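Local coordinates for protein spherulin-4 (Aspergillus clavatus, PDB 5C5G) that is a fungal glycoside hydrolase with a (beta/alpha) barrel fold, whose close relative in Aspergillus fumigatus is required for biosynthesis of the exopolysaccharide galactosaminogalactan, at residues 62-67 and 105-109; 93-97 and 137-143; 195-201 and 223-229. All blocks are in the same frame, centred on the assembly; numbering follows the deposited sequence.

Contact 1 of 3, residues 62-67 and 105-109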
loop_
_atom_site.group_PDB
_atom_site.type_symbol
_atom_site.label_atom_id
_atom_site.label_comp_id
_atom_site.label_asym_id
_atom_site.label_seq_id
_atom_site.Cartn_x
_atom_site.Cartn_y
_atom_site.Cartn_z
ATOM N N ILE A 62 -4.001 -6.719 -14.540
ATOM C CA ILE A 62 -3.052 -7.100 -13.508
ATOM C C ILE A 62 -1.731 -7.622 -14.081
ATOM O O ILE A 62 -0.673 -7.183 -13.648
ATOM C CB ILE A 62 -3.672 -8.092 -12.510
ATOM C CG1 ILE A 62 -4.643 -7.337 -11.604
ATOM C CG2 ILE A 62 -2.597 -8.806 -11.682
ATOM C CD1 ILE A 62 -5.581 -8.241 -10.836
ATOM N N PRO A 63 -1.767 -8.546 -15.053
ATOM C CA PRO A 63 -0.495 -9.038 -15.598
ATOM C C PRO A 63 0.372 -7.955 -16.231
ATOM O O PRO A 63 1.600 -8.080 -16.231
ATOM C CB PRO A 63 -0.947 -10.068 -16.646
ATOM C CG PRO A 63 -2.245 -10.538 -16.144
ATOM C CD PRO A 63 -2.906 -9.316 -15.582
ATOM N N LYS A 64 -0.246 -6.911 -16.769
ATOM C CA LYS A 64 0.522 -5.808 -17.338
ATOM C C LYS A 64 1.358 -5.111 -16.271
ATOM O O LYS A 64 2.517 -4.774 -16.504
ATOM C CB LYS A 64 -0.394 -4.805 -18.035
ATOM C CG LYS A 64 -1.063 -5.382 -19.269
ATOM C CD LYS A 64 -2.263 -4.563 -19.728
ATOM C CE LYS A 64 -1.902 -3.122 -20.017
ATOM N NZ LYS A 64 -3.109 -2.331 -20.387
ATOM N N LEU A 65 0.774 -4.895 -15.099
ATOM C CA LEU A 65 1.531 -4.272 -14.013
ATOM C C LEU A 65 2.547 -5.234 -13.442
ATOM O O LEU A 65 3.670 -4.840 -13.120
ATOM C CB LEU A 65 0.616 -3.784 -12.883
ATOM C CG LEU A 65 -0.389 -2.683 -13.203
ATOM C CD1 LEU A 65 -1.098 -2.268 -11.936
ATOM C CD2 LEU A 65 0.261 -1.476 -13.862
ATOM N N ALA A 66 2.154 -6.495 -13.299
ATOM C CA ALA A 66 3.027 -7.510 -12.721
ATOM C C ALA A 66 4.285 -7.718 -13.560
ATOM O O ALA A 66 5.301 -8.166 -13.049
ATOM C CB ALA A 66 2.282 -8.821 -12.570
ATOM N N SER A 67 4.220 -7.384 -14.845
ATOM C CA SER A 67 5.358 -7.555 -15.741
ATOM C C SER A 67 6.521 -6.607 -15.450
ATOM O O SER A 67 7.631 -6.832 -15.928
ATOM C CB SER A 67 4.906 -7.378 -17.193
ATOM O OG SER A 67 4.702 -6.013 -17.510
ATOM N N ASN A 105 -1.824 -18.432 -15.751
ATOM C CA ASN A 105 -1.109 -17.229 -16.154
ATOM C C ASN A 105 -0.207 -16.821 -15.010
ATOM O O ASN A 105 -0.662 -16.320 -13.987
ATOM C CB ASN A 105 -2.088 -16.104 -16.494
ATOM C CG ASN A 105 -1.396 -14.848 -17.001
ATOM O OD1 ASN A 105 -0.183 -14.684 -16.869
ATOM N ND2 ASN A 105 -2.174 -13.947 -17.574
ATOM N N ALA A 106 1.090 -17.033 -15.191
ATOM C CA ALA A 106 2.036 -16.780 -14.118
ATOM C C ALA A 106 2.071 -15.319 -13.676
ATOM O O ALA A 106 2.461 -15.032 -12.549
ATOM C CB ALA A 106 3.430 -17.237 -14.539
ATOM N N ASN A 107 1.660 -14.408 -14.557
ATOM C CA ASN A 107 1.646 -12.979 -14.243
ATOM C C ASN A 107 0.334 -12.474 -13.662
ATOM O O ASN A 107 0.232 -11.304 -13.279
ATOM C CB ASN A 107 2.029 -12.142 -15.470
ATOM C CG ASN A 107 3.525 -11.869 -15.556
ATOM O OD1 ASN A 107 4.310 -12.387 -14.761
ATOM N ND2 ASN A 107 3.921 -11.041 -16.518
ATOM N N LEU A 108 -0.672 -13.344 -13.589
ATOM C CA LEU A 108 -1.879 -13.000 -12.855
ATOM C C LEU A 108 -1.631 -13.436 -11.429
ATOM O O LEU A 108 -1.991 -14.544 -11.035
ATOM C CB LEU A 108 -3.124 -13.675 -13.440
ATOM C CG LEU A 108 -4.388 -13.222 -12.697
ATOM C CD1 LEU A 108 -4.698 -11.755 -12.950
ATOM C CD2 LEU A 108 -5.598 -14.058 -13.024
ATOM N N ALA A 109 -0.998 -12.559 -10.663
ATOM C CA ALA A 109 -0.486 -12.924 -9.355
ATOM C C ALA A 109 -0.165 -11.683 -8.563
ATOM O O ALA A 109 0.117 -10.620 -9.135
ATOM C CB ALA A 109 0.770 -13.767 -9.493
#
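Pro63 and Asn107 meet where the C-terminal part of helix 56-66 rests on the loop 105-109, a helix-to-turn contact on the outer layer of the barrel made by van der Waals touch and a CA-H...O contact. The carbonyl O of Asn107 points at the helix and takes the CA-H of Pro63, with Pro63 CA 3.3 Å from Asn107 O and an angle of 143° at the hydrogen. The methyl of Ala66, one turn further on, reaches the same oxygen, Ala66 CB to Asn107 O being 3.3 Å. Beside this, the pyrrolidine ring of Pro63 lies against the CB of Asn107 at 3.8 Å, CB to CB, and its CG meets the amide ND2 of Asn105, whose side chain crosses it at about a right angle. Deeper in, Leu108 sets its CG anti to the backbone N (chi1 -176°), which carries CD1 to Ile62, with Leu108 CD1 3.8 Å from Ile62 CB and equally near its CG2; Pro63 CD also touches that methyl. The loop holds its own shape: Asn105 OD1 accepts from Asn107 N at 3.0 Å, the donor standing above the amide carbonyl plane, while Leu108 N bonds to Asn105 O. Trp99 and Leu73 also pack on Ile62. The loop is thus an Asx turn within a type I beta turn, in the alpha-to-beta connection leading to strand 112-116 of a TIM-type barrel.

Contact 2 of 3, residues 93-97 and 137-143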
loop_
_atom_site.group_PDB
_atom_site.type_symbol
_atom_site.label_atom_id
_atom_site.label_comp_id
_atom_site.label_asym_id
_atom_site.label_seq_id
_atom_site.Cartn_x
_atom_site.Cartn_y
_atom_site.Cartn_z
ATOM N N ILE A 93 -6.733 -14.744 1.399
ATOM C CA ILE A 93 -5.306 -14.868 1.114
ATOM C C ILE A 93 -5.080 -15.974 0.092
ATOM O O ILE A 93 -4.337 -15.806 -0.888
ATOM C CB ILE A 93 -4.519 -15.206 2.397
ATOM C CG1 ILE A 93 -4.599 -14.053 3.410
ATOM C CG2 ILE A 93 -3.069 -15.506 2.057
ATOM C CD1 ILE A 93 -4.102 -14.437 4.803
ATOM N N GLU A 94 -5.679 -17.126 0.342
ATOM C CA GLU A 94 -5.490 -18.295 -0.511
ATOM C C GLU A 94 -6.064 -18.088 -1.905
ATOM O O GLU A 94 -5.572 -18.650 -2.875
ATOM C CB GLU A 94 -6.083 -19.533 0.154
ATOM C CG GLU A 94 -5.244 -19.935 1.365
ATOM C CD GLU A 94 -5.753 -21.151 2.086
ATOM O OE1 GLU A 94 -6.887 -21.585 1.799
ATOM O OE2 GLU A 94 -4.999 -21.671 2.944
ATOM N N THR A 95 -7.113 -17.297 -2.011
ATOM C CA THR A 95 -7.713 -16.996 -3.308
ATOM C C THR A 95 -6.709 -16.221 -4.154
ATOM O O THR A 95 -6.419 -16.596 -5.287
ATOM C CB THR A 95 -9.035 -16.216 -3.131
ATOM O OG1 THR A 95 -9.974 -17.023 -2.396
ATOM C CG2 THR A 95 -9.650 -15.879 -4.466
ATOM N N TYR A 96 -6.149 -15.144 -3.614
ATOM C CA TYR A 96 -5.104 -14.426 -4.346
ATOM C C TYR A 96 -3.941 -15.347 -4.691
ATOM O O TYR A 96 -3.405 -15.303 -5.809
ATOM C CB TYR A 96 -4.550 -13.268 -3.526
ATOM C CG TYR A 96 -5.418 -12.032 -3.396
ATOM C CD1 TYR A 96 -5.739 -11.239 -4.489
ATOM C CD2 TYR A 96 -5.906 -11.654 -2.155
ATOM C CE1 TYR A 96 -6.506 -10.107 -4.353
ATOM C CE2 TYR A 96 -6.671 -10.533 -2.000
ATOM C CZ TYR A 96 -6.971 -9.745 -3.105
ATOM O OH TYR A 96 -7.736 -8.614 -3.012
ATOM N N ALA A 97 -3.514 -16.160 -3.733
ATOM C CA ALA A 97 -2.356 -17.002 -3.957
ATOM C C ALA A 97 -2.565 -17.977 -5.106
ATOM O O ALA A 97 -1.620 -18.311 -5.802
ATOM C CB ALA A 97 -2.016 -17.769 -2.704
ATOM N N VAL A 137 0.703 -15.940 4.976
ATOM C CA VAL A 137 1.203 -15.288 3.783
ATOM C C VAL A 137 2.572 -15.830 3.396
ATOM O O VAL A 137 2.823 -16.134 2.220
ATOM C CB VAL A 137 1.283 -13.786 3.989
ATOM C CG1 VAL A 137 1.959 -13.101 2.801
ATOM C CG2 VAL A 137 -0.105 -13.231 4.179
ATOM N N LYS A 138 3.468 -15.954 4.367
ATOM C CA LYS A 138 4.828 -16.414 4.092
ATOM C C LYS A 138 4.871 -17.870 3.648
ATOM O O LYS A 138 5.831 -18.281 3.000
ATOM C CB LYS A 138 5.714 -16.236 5.325
ATOM C CG LYS A 138 5.873 -14.793 5.795
ATOM C CD LYS A 138 6.641 -13.907 4.827
ATOM C CE LYS A 138 6.843 -12.500 5.416
ATOM N NZ LYS A 138 7.333 -11.479 4.419
ATOM N N GLY A 139 3.859 -18.661 4.004
ATOM C CA GLY A 139 3.877 -20.089 3.729
ATOM C C GLY A 139 3.016 -20.562 2.573
ATOM O O GLY A 139 2.995 -21.753 2.258
ATOM N N THR A 140 2.307 -19.648 1.924
ATOM C CA THR A 140 1.376 -20.028 0.868
ATOM C C THR A 140 1.982 -19.815 -0.512
ATOM O O THR A 140 2.371 -18.701 -0.881
ATOM C CB THR A 140 0.062 -19.243 0.990
ATOM O OG1 THR A 140 -0.559 -19.516 2.258
ATOM C CG2 THR A 140 -0.906 -19.659 -0.096
ATOM N N SER A 141 2.055 -20.902 -1.278
ATOM C CA SER A 141 2.577 -20.839 -2.627
ATOM C C SER A 141 1.692 -19.924 -3.467
ATOM O O SER A 141 0.465 -19.984 -3.376
ATOM C CB SER A 141 2.611 -22.230 -3.252
ATOM O OG SER A 141 3.280 -22.187 -4.498
ATOM N N GLY A 142 2.326 -19.113 -4.300
ATOM C CA GLY A 142 1.616 -18.189 -5.165
ATOM C C GLY A 142 1.775 -16.732 -4.764
ATOM O O GLY A 142 1.421 -15.835 -5.524
ATOM N N LEU A 143 2.324 -16.484 -3.575
ATOM C CA LEU A 143 2.555 -15.121 -3.096
ATOM C C LEU A 143 4.036 -14.754 -3.108
ATOM O O LEU A 143 4.424 -13.729 -2.557
ATOM C CB LEU A 143 1.971 -14.956 -1.695
ATOM C CG LEU A 143 0.475 -15.211 -1.611
ATOM C CD1 LEU A 143 0.020 -15.180 -0.165
ATOM C CD2 LEU A 143 -0.315 -14.215 -2.425
HETATM O O HOH W 1 -2.269 -21.593 3.010
HETATM O O HOH W 2 -0.825 -14.556 -6.559
#
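The methyl of Ala97 is the centre of this contact, pressed among Thr140, Ser141 and Leu143. Its CB lies 3.4 Å from Thr140 CG2, tighter than usual for two carbons, and equally close to the carbonyl O of Ser141; from a third direction comes the branch point of Leu143, with CG 3.7 Å from Ala97 CB. The methyls of Leu143 then spread along the helix: CD2 lies near the CA of Ala97, and Leu143 CD1 reaches Ile93 CG2 at 3.8 Å, the two side chains crossing at about a right angle. At the far end Ile93 CD1 touches Val137 CG2.

Backbone and solvent complete the join. Gly142 presents its CA to Ala97 O at 3.3 Å, a CA-H...O contact with 157° at the hydrogen. The approach is possible because Gly142 has no side chain, and its backbone angles (phi 109°, psi -11°) suit glycine, as expected at the third position of this type II turn. With OG1 beside the backbone N (chi1 -60°), Thr140 has its CG2 anti to that N, which turns the methyl to Ala97 while OG1 bonds back to Val136 O. One water donates to both Thr140 OG1 and Glu94 OE2, the latter also in a salt bridge with Arg90.

Further out, Leu133 and Val136 pack on Ile93, while Phe115 touches both Ile93 and Val137. Tyr96 OH bonds to Tyr76 O, and its ring meets Trp99 edge-to-face. Helix 86-103 thus packs on one flank against the end of helix 124-139 and inward on strands 112-116 and 71-78, the latter carrying Tyr76, an N-acetylgalactosamine-binding residue.

Contact 3 of 3, residues 195-201 and 223-229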
loop_
_atom_site.group_PDB
_atom_site.type_symbol
_atom_site.label_atom_id
_atom_site.label_comp_id
_atom_site.label_asym_id
_atom_site.label_seq_id
_atom_site.Cartn_x
_atom_site.Cartn_y
_atom_site.Cartn_z
ATOM N N ARG A 195 11.877 3.968 10.024
ATOM C CA ARG A 195 11.163 4.382 8.824
ATOM C C ARG A 195 10.888 3.220 7.869
ATOM O O ARG A 195 9.870 3.238 7.180
ATOM C CB ARG A 195 11.909 5.515 8.081
ATOM C CG ARG A 195 13.274 5.126 7.534
ATOM C CD ARG A 195 13.944 6.264 6.787
ATOM N NE ARG A 195 13.205 6.712 5.599
ATOM C CZ ARG A 195 13.114 6.032 4.452
ATOM N NH1 ARG A 195 13.687 4.840 4.324
ATOM N NH2 ARG A 195 12.444 6.536 3.435
ATOM N N ASP A 196 11.775 2.226 7.813
ATOM C CA ASP A 196 11.597 1.087 6.912
ATOM C C ASP A 196 10.340 0.279 7.224
ATOM O O ASP A 196 9.883 -0.480 6.388
ATOM C CB ASP A 196 12.817 0.162 6.947
ATOM C CG ASP A 196 14.052 0.775 6.313
ATOM O OD1 ASP A 196 13.957 1.858 5.706
ATOM O OD2 ASP A 196 15.134 0.147 6.419
ATOM N N GLN A 197 9.808 0.427 8.423
ATOM C CA GLN A 197 8.596 -0.268 8.842
ATOM C C GLN A 197 7.306 0.479 8.542
ATOM O O GLN A 197 6.238 -0.058 8.805
ATOM C CB GLN A 197 8.660 -0.509 10.344
ATOM C CG GLN A 197 9.826 -1.352 10.754
ATOM C CD GLN A 197 9.872 -1.515 12.241
ATOM O OE1 GLN A 197 10.120 -0.560 12.959
ATOM N NE2 GLN A 197 9.572 -2.706 12.721
ATOM N N LEU A 198 7.404 1.722 8.064
ATOM C CA LEU A 198 6.282 2.652 8.109
ATOM C C LEU A 198 5.883 3.184 6.752
ATOM O O LEU A 198 6.721 3.450 5.875
ATOM C CB LEU A 198 6.642 3.839 8.997
ATOM C CG LEU A 198 7.148 3.487 10.401
ATOM C CD1 LEU A 198 7.510 4.768 11.146
ATOM C CD2 LEU A 198 6.141 2.667 11.172
ATOM N N CYS A 199 4.574 3.358 6.601
ATOM C CA CYS A 199 3.982 3.949 5.413
ATOM C C CYS A 199 3.101 5.113 5.818
ATOM O O CYS A 199 2.452 5.092 6.871
ATOM C CB CYS A 199 3.152 2.904 4.665
ATOM S SG CYS A 199 2.237 3.484 3.254
ATOM N N ALA A 200 3.063 6.123 4.961
ATOM C CA ALA A 200 2.241 7.308 5.152
ATOM C C ALA A 200 1.372 7.531 3.931
ATOM O O ALA A 200 1.874 7.549 2.805
ATOM C CB ALA A 200 3.094 8.526 5.385
ATOM N N VAL A 201 0.087 7.756 4.181
ATOM C CA VAL A 201 -0.892 8.060 3.158
ATOM C C VAL A 201 -1.516 9.414 3.495
ATOM O O VAL A 201 -2.196 9.555 4.522
ATOM C CB VAL A 201 -1.975 6.980 3.110
ATOM C CG1 VAL A 201 -3.114 7.386 2.184
ATOM C CG2 VAL A 201 -1.390 5.660 2.639
ATOM N N GLN A 223 11.748 11.296 5.162
ATOM C CA GLN A 223 12.608 11.090 6.303
ATOM C C GLN A 223 12.063 10.042 7.263
ATOM O O GLN A 223 12.845 9.352 7.925
ATOM C CB GLN A 223 12.800 12.393 7.052
ATOM C CG GLN A 223 13.870 12.326 8.125
ATOM C CD GLN A 223 14.137 13.676 8.771
ATOM O OE1 GLN A 223 13.242 14.515 8.884
ATOM N NE2 GLN A 223 15.382 13.894 9.188
ATOM N N VAL A 224 10.744 9.943 7.343
ATOM C CA VAL A 224 10.095 9.167 8.396
ATOM C C VAL A 224 9.338 7.939 7.915
ATOM O O VAL A 224 8.977 7.103 8.746
ATOM C CB VAL A 224 9.150 10.047 9.265
ATOM C CG1 VAL A 224 9.948 11.080 10.016
ATOM C CG2 VAL A 224 8.082 10.703 8.435
ATOM N N ALA A 225 9.097 7.803 6.610
ATOM C CA ALA A 225 8.301 6.690 6.096
ATOM C C ALA A 225 8.894 6.163 4.801
ATOM O O ALA A 225 9.130 6.927 3.859
ATOM C CB ALA A 225 6.871 7.123 5.857
ATOM N N ASP A 226 9.123 4.858 4.743
ATOM C CA ASP A 226 9.747 4.237 3.579
ATOM C C ASP A 226 8.756 3.939 2.463
ATOM O O ASP A 226 9.185 3.547 1.384
ATOM C CB ASP A 226 10.447 2.950 3.996
ATOM C CG ASP A 226 11.330 2.369 2.913
ATOM O OD1 ASP A 226 12.239 3.089 2.438
ATOM O OD2 ASP A 226 11.139 1.175 2.565
ATOM N N GLU A 227 7.455 4.120 2.696
ATOM C CA GLU A 227 6.454 4.007 1.631
ATOM C C GLU A 227 5.488 5.158 1.780
ATOM O O GLU A 227 5.083 5.460 2.898
ATOM C CB GLU A 227 5.710 2.665 1.654
ATOM C CG GLU A 227 6.628 1.483 1.935
ATOM C CD GLU A 227 6.198 0.168 1.333
ATOM O OE1 GLU A 227 5.476 0.177 0.306
ATOM O OE2 GLU A 227 6.606 -0.871 1.877
ATOM N N ILE A 228 5.147 5.821 0.674
ATOM C CA ILE A 228 4.393 7.066 0.723
ATOM C C ILE A 228 3.394 7.152 -0.432
ATOM O O ILE A 228 3.745 6.861 -1.576
ATOM C CB ILE A 228 5.337 8.274 0.604
ATOM C CG1 ILE A 228 6.399 8.238 1.703
ATOM C CG2 ILE A 228 4.546 9.572 0.632
ATOM C CD1 ILE A 228 7.477 9.280 1.541
ATOM N N PHE A 229 2.175 7.579 -0.113
ATOM C CA PHE A 229 1.202 8.009 -1.113
ATOM C C PHE A 229 0.753 9.407 -0.734
ATOM O O PHE A 229 0.362 9.643 0.413
ATOM C CB PHE A 229 -0.014 7.097 -1.110
ATOM C CG PHE A 229 -1.049 7.445 -2.151
ATOM C CD1 PHE A 229 -0.739 7.396 -3.500
ATOM C CD2 PHE A 229 -2.347 7.778 -1.780
ATOM C CE1 PHE A 229 -1.715 7.711 -4.463
ATOM C CE2 PHE A 229 -3.313 8.078 -2.737
ATOM C CZ PHE A 229 -2.997 8.038 -4.064
HETATM O O HOH W 3 14.972 1.792 3.129
#
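Parallel strand pairing joins Cys199, Ala200 and Val201 to Glu227, Ile228 and Phe229, while Arg195 and Asp226 meet at the entry to the strands. Ala200 supplies both regular bonds of the ladder: its N donates to Glu227 O at 3.0 Å, and its O accepts from Phe229 N at 2.9 Å, a straighter bond with 166° at the hydrogen. One step earlier Leu198 O receives two weak bonds, from the amides of Asp226 and Glu227.

The N-H of Asp226 is shared, since it also donates to Arg195 O at 3.0 Å. That oxygen is doubly gripped: Leu198 N reaches it too, from the opposite face of its carbonyl plane. The arginine bends at chi3 (-62°), folding its guanidinium over the Ala225-Asp226 backbone. Arg195 NH1 gives a salt bridge to Asp226 OD1 at 3.0 Å, meeting the carboxylate from above its plane, with the two flat groups 81° apart; a weak bond, 3.3 Å from Arg195 NH1 to Asp196 OD1, extends the salt-bridge network. NH2 is satisfied by Arg222 O and Lys7 O. A water donates to both Asp196 OD1 and Asp226 OD1, while Asp226 OD2 pairs with Lys9. Glu227 turns into the barrel interior, where Tyr148, Ser167 and Thr39 hold its carboxylate.

Arg195 and a water at OD1 and Lys9 at OD2 engage the Asp226 carboxylate, which probably offsets the closeness of Asp196 and favours the ionised form. The pairing of the barrel's seventh and eighth strands, joined by a beta-alpha-beta crossover through helix 212-224, thus rests on backbone bonds throughout, with a salt-bridge network added where the strands begin.

Followed from the N terminus, the chain runs through helix 56-66, and contact 1 closes a loop of 37 intervening residues when 105-109 returns to it, enclosing strand 71-78 and helix 86-103. Contact 2 starts inside that loop, at 93-97, and closes beyond it at 137-143, so the two cross; their nearest atoms are about 5 Å apart. Each ties an outer helix to the end of the next: 56-66 to the connection after 86-103, and 86-103 to the end of 124-139 and the turn that follows. Contact 3 comes later, in series, on the opposite side of the chain's centre, closing the shorter beta-alpha-beta unit around helix 212-224 and pairing the seventh and eighth strands of the barrel.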